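Local atomic coordinates of putative epimerase (Burkholderia cenocepacia, PDB entry 4LW8), a protein that probably acts as an NAD(P)-dependent sugar epimerase or dehydratase in the biosynthesis of the lipopolysaccharide O-antigen. Residues 181-186 / 235-240. Numbering follows the deposited sequence.
Sequences VIARPF and LKLIEA
L237 meets V181 and A183 through apolar contacts alone. The leucine belongs to the end of helix 227-240, and the other two residues lie on strand 180-189. CG1 of V181 lies 4.3 Å from CB of L237, so the valine touches the base of the leucine side chain. CB of A183 lies 4.5 Å from CD1 of L237, so the alanine meets one branch of its tip. The leucine thus spans two residues of the strand whose CB atoms point to the same side. Its CG-CD1 bond continues the chain outward (chi2 174°), which carries CD1 to the alanine. The backbones are closest at V181 and L237, whose CA atoms are 7.3 Å apart. The CB of I182, between the two strand residues, points away from the helix.

The same side chains have further apolar neighbours. L132 of the parallel strand 130-134 touches V181, A183 and L237, and L237 also rests on F247 of strand 246-249. Y234, about one turn before L237 in the helix, packs on A183 and P185.

No hydrogen bond joins the two segments. The backbone bonds of V181 and A183 run within the sheet, to strand 130-134. I182 bonds to F247 of strand 246-249 and to E245 just before it.

The helix packs on one face of the sheet of the Rossmann-type domain, where strand 180-189 runs parallel to its neighbours 130-134 and 246-249. All three touching residues are buried, yet the two segments bury just 124 Å² between them. The contact is loose and apolar, without directional bonds, and probably owes its stability to burial of these side chains from water.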
loop_
_atom_site.group_PDB
_atom_site.type_symbol
_atom_site.label_atom_id
_atom_site.label_comp_id
_atom_site.label_asym_id
_atom_site.label_seq_id
_atom_site.Cartn_x
_atom_site.Cartn_y
_atom_site.Cartn_z
ATOM N N VAL A 181 -0.463 15.945 -7.583
ATOM C CA VAL A 181 0.888 15.725 -8.076
ATOM C C VAL A 181 1.659 15.008 -6.989
ATOM O O VAL A 181 1.561 15.377 -5.813
ATOM C CB VAL A 181 1.580 17.051 -8.447
ATOM C CG1 VAL A 181 2.934 16.791 -9.078
ATOM C CG2 VAL A 181 0.693 17.835 -9.413
ATOM N N ILE A 182 2.399 13.968 -7.370
ATOM C CA ILE A 182 3.149 13.192 -6.392
ATOM C C ILE A 182 4.652 13.412 -6.594
ATOM O O ILE A 182 5.166 13.282 -7.706
ATOM C CB ILE A 182 2.812 11.669 -6.474
ATOM C CG1 ILE A 182 1.326 11.413 -6.144
ATOM C CG2 ILE A 182 3.722 10.892 -5.524
ATOM C CD1 ILE A 182 0.827 10.003 -6.457
ATOM N N ALA A 183 5.354 13.767 -5.519
ATOM C CA ALA A 183 6.794 13.908 -5.593
ATOM C C ALA A 183 7.468 12.711 -4.918
ATOM O O ALA A 183 7.011 12.244 -3.869
ATOM C CB ALA A 183 7.238 15.240 -4.962
ATOM N N ARG A 184 8.500 12.160 -5.557
ATOM C CA ARG A 184 9.337 11.140 -4.917
ATOM C C ARG A 184 10.745 11.680 -4.699
ATOM O O ARG A 184 11.631 11.438 -5.520
ATOM C CB ARG A 184 9.404 9.848 -5.745
ATOM C CG ARG A 184 8.134 9.026 -5.747
ATOM C CD ARG A 184 8.201 7.924 -6.796
ATOM N NE ARG A 184 7.004 7.096 -6.772
ATOM C CZ ARG A 184 6.712 6.175 -7.686
ATOM N NH1 ARG A 184 7.542 5.956 -8.698
ATOM N NH2 ARG A 184 5.584 5.477 -7.584
ATOM N N PRO A 185 10.952 12.430 -3.607
ATOM C CA PRO A 185 12.287 12.980 -3.347
ATOM C C PRO A 185 13.293 11.894 -3.035
ATOM O O PRO A 185 12.985 10.936 -2.315
ATOM C CB PRO A 185 12.072 13.877 -2.113
ATOM C CG PRO A 185 10.870 13.241 -1.403
ATOM C CD PRO A 185 9.978 12.818 -2.559
ATOM N N PHE A 186 14.489 12.027 -3.574
ATOM C CA PHE A 186 15.596 11.199 -3.099
ATOM C C PHE A 186 16.135 11.845 -1.820
ATOM O O PHE A 186 15.500 12.766 -1.306
ATOM C CB PHE A 186 16.660 11.036 -4.190
ATOM C CG PHE A 186 16.284 10.013 -5.230
ATOM C CD1 PHE A 186 15.172 10.213 -6.046
ATOM C CD2 PHE A 186 16.998 8.816 -5.344
ATOM C CE1 PHE A 186 14.793 9.260 -6.986
ATOM C CE2 PHE A 186 16.624 7.843 -6.290
ATOM C CZ PHE A 186 15.522 8.069 -7.112
ATOM N N LEU A 235 7.765 23.848 -5.589
ATOM C CA LEU A 235 7.038 25.040 -6.007
ATOM C C LEU A 235 6.750 25.005 -7.509
ATOM O O LEU A 235 5.649 25.344 -7.940
ATOM C CB LEU A 235 7.811 26.310 -5.645
ATOM C CG LEU A 235 7.187 27.603 -6.182
ATOM C CD1 LEU A 235 5.802 27.851 -5.593
ATOM C CD2 LEU A 235 8.105 28.805 -5.953
ATOM N N LYS A 236 7.735 24.584 -8.299
ATOM C CA LYS A 236 7.553 24.477 -9.746
ATOM C C LYS A 236 6.455 23.472 -10.088
ATOM O O LYS A 236 5.677 23.684 -11.016
ATOM C CB LYS A 236 8.871 24.086 -10.431
ATOM C CG LYS A 236 9.841 25.246 -10.580
ATOM C CD LYS A 236 9.301 26.246 -11.607
ATOM C CE LYS A 236 10.268 27.389 -11.886
ATOM N NZ LYS A 236 10.351 28.324 -10.734
ATOM N N LEU A 237 6.377 22.385 -9.329
ATOM C CA LEU A 237 5.301 21.416 -9.523
ATOM C C LEU A 237 3.935 22.005 -9.165
ATOM O O LEU A 237 2.930 21.722 -9.819
ATOM C CB LEU A 237 5.563 20.152 -8.711
ATOM C CG LEU A 237 6.743 19.331 -9.250
ATOM C CD1 LEU A 237 7.041 18.181 -8.301
ATOM C CD2 LEU A 237 6.441 18.820 -10.660
ATOM N N ILE A 238 3.898 22.800 -8.106
ATOM C CA ILE A 238 2.686 23.529 -7.751
ATOM C C ILE A 238 2.248 24.443 -8.915
ATOM O O ILE A 238 1.099 24.398 -9.355
ATOM C CB ILE A 238 2.906 24.367 -6.463
ATOM C CG1 ILE A 238 2.964 23.455 -5.227
ATOM C CG2 ILE A 238 1.842 25.444 -6.324
ATOM C CD1 ILE A 238 1.678 22.691 -4.934
ATOM N N GLU A 239 3.180 25.236 -9.441
ATOM C CA GLU A 239 2.848 26.227 -10.468
ATOM C C GLU A 239 2.377 25.563 -11.765
ATOM O O GLU A 239 1.451 26.043 -12.418
ATOM C CB GLU A 239 4.060 27.113 -10.762
ATOM C CG GLU A 239 4.477 27.982 -9.602
ATOM C CD GLU A 239 5.821 28.667 -9.814
ATOM O OE1 GLU A 239 6.630 28.206 -10.658
ATOM O OE2 GLU A 239 6.066 29.670 -9.112
ATOM N N ALA A 240 3.009 24.451 -12.130
ATOM C CA ALA A 240 2.650 23.746 -13.359
ATOM C C ALA A 240 1.424 22.861 -13.156
ATOM O O ALA A 240 0.697 22.576 -14.105
ATOM C CB ALA A 240 3.829 22.912 -13.859
#